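Side-chain contact in conserved domain protein (Bacillus anthracis, PDB 3FBQ), which is of unknown function but is built mainly of antiparallel beta sheets, with a region of the DUF5643 family that belongs to the E-set clan: residues A[170-173]-A[174-177]. Residues are numbered along the deposited sequence; the frame is centred on the assembly and turned at random.
Sequences AMSP and VSFI
The carbonyl oxygen of Ser-175 is gripped twice by Ser-172. Ser-172 N lies nearly in line with the C=O of Ser-175, 2.7 Å from Ser-175 O, though its N-H reaches the oxygen by a bent bond (139° at the hydrogen), while Ser-172 OG donates to Ser-175 O from above the carbonyl plane, at 2.8 Å. With chi1 at 75°, OG sits between its own backbone N and carbonyl carbon and leans over the turn; there it also accepts a fairly straight bond from Val-174 N (3.1 Å, 162° at the hydrogen). The hydroxyl thus links the start of the turn to the two residues that follow Pro-173, and Val-174 CG1 lies alongside it, 3.5 Å from Ser-172 OG.

Next to the turn, Met-171 faces Phe-176 in a non-hydrogen-bonded pair; Met-171 CG meets Phe-176 CB at 4.1 Å, then the two side chains diverge, and the phenylalanine ring goes on to meet that of Phe-230 on strand 224-231. One step farther from the turn, Ala-170 and Ile-177 form a hydrogen-bonded pair, Ile-177 N to Ala-170 O at 2.7 Å and Ala-170 N to Ile-177 O at 3.0 Å. At the tip, Val-174 rests on Tyr-24 and Phe-27 of helix 24-27. With Pro-173 and Val-174 as its two central residues, this is a tight beta hairpin joining strands 162-171 and 175-184, its type I-like turn laced by the serine hydroxyl in an ST turn.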
loop_
_atom_site.group_PDB
_atom_site.type_symbol
_atom_site.label_atom_id
_atom_site.label_comp_id
_atom_site.label_asym_id
_atom_site.label_seq_id
_atom_site.Cartn_x
_atom_site.Cartn_y
_atom_site.Cartn_z
ATOM N N ALA A 170 -0.667 -8.223 32.645
ATOM C CA ALA A 170 -0.222 -6.836 32.782
ATOM C C ALA A 170 -1.369 -5.838 32.977
ATOM O O ALA A 170 -2.283 -5.825 32.209
ATOM C CB ALA A 170 0.688 -6.431 31.615
ATOM N N MET A 171 -1.290 -4.977 33.991
ATOM C CA MET A 171 -2.463 -4.233 34.426
ATOM C C MET A 171 -2.179 -2.738 34.374
ATOM O O MET A 171 -1.360 -2.261 35.139
ATOM C CB MET A 171 -2.902 -4.728 35.824
ATOM C CG MET A 171 -2.989 -6.338 35.949
ATOM S SD MET A 171 -2.835 -7.047 37.684
ATOM C CE MET A 171 -1.056 -7.261 37.964
ATOM N N SER A 172 -2.800 -2.018 33.433
ATOM C CA SER A 172 -2.736 -0.563 33.388
ATOM C C SER A 172 -3.932 0.002 34.099
ATOM O O SER A 172 -4.769 -0.725 34.579
ATOM C CB SER A 172 -2.780 -0.043 31.958
ATOM O OG SER A 172 -4.093 -0.116 31.389
ATOM N N PRO A 173 -4.043 1.316 34.152
ATOM C CA PRO A 173 -5.175 1.877 34.873
ATOM C C PRO A 173 -6.519 1.748 34.118
ATOM O O PRO A 173 -7.620 1.911 34.713
ATOM C CB PRO A 173 -4.799 3.355 34.988
ATOM C CG PRO A 173 -3.360 3.354 34.863
ATOM C CD PRO A 173 -3.012 2.324 33.906
ATOM N N VAL A 174 -6.401 1.407 32.851
ATOM C CA VAL A 174 -7.435 1.607 31.879
ATOM C C VAL A 174 -7.820 0.198 31.362
ATOM O O VAL A 174 -8.964 -0.056 30.960
ATOM C CB VAL A 174 -6.803 2.523 30.761
ATOM C CG1 VAL A 174 -6.423 1.788 29.569
ATOM C CG2 VAL A 174 -7.674 3.650 30.432
ATOM N N SER A 175 -6.865 -0.735 31.418
ATOM C CA SER A 175 -7.030 -2.043 30.788
ATOM C C SER A 175 -6.004 -3.006 31.360
ATOM O O SER A 175 -5.130 -2.625 32.141
ATOM C CB SER A 175 -6.885 -1.921 29.265
ATOM O OG SER A 175 -5.525 -1.626 28.925
ATOM N N PHE A 176 -6.166 -4.282 31.024
ATOM C CA PHE A 176 -5.180 -5.312 31.428
ATOM C C PHE A 176 -4.961 -6.351 30.358
ATOM O O PHE A 176 -5.875 -6.644 29.611
ATOM C CB PHE A 176 -5.546 -5.950 32.781
ATOM C CG PHE A 176 -6.614 -7.008 32.706
ATOM C CD1 PHE A 176 -7.916 -6.728 33.109
ATOM C CD2 PHE A 176 -6.324 -8.281 32.276
ATOM C CE1 PHE A 176 -8.921 -7.703 33.091
ATOM C CE2 PHE A 176 -7.319 -9.240 32.208
ATOM C CZ PHE A 176 -8.615 -8.962 32.650
ATOM N N ILE A 177 -3.788 -6.959 30.301
ATOM C CA ILE A 177 -3.414 -7.900 29.186
ATOM C C ILE A 177 -3.089 -9.317 29.603
ATOM O O ILE A 177 -2.315 -9.529 30.508
ATOM C CB ILE A 177 -2.189 -7.388 28.431
ATOM C CG1 ILE A 177 -2.412 -5.947 27.936
ATOM C CG2 ILE A 177 -1.838 -8.323 27.293
ATOM C CD1 ILE A 177 -1.153 -5.314 27.478
#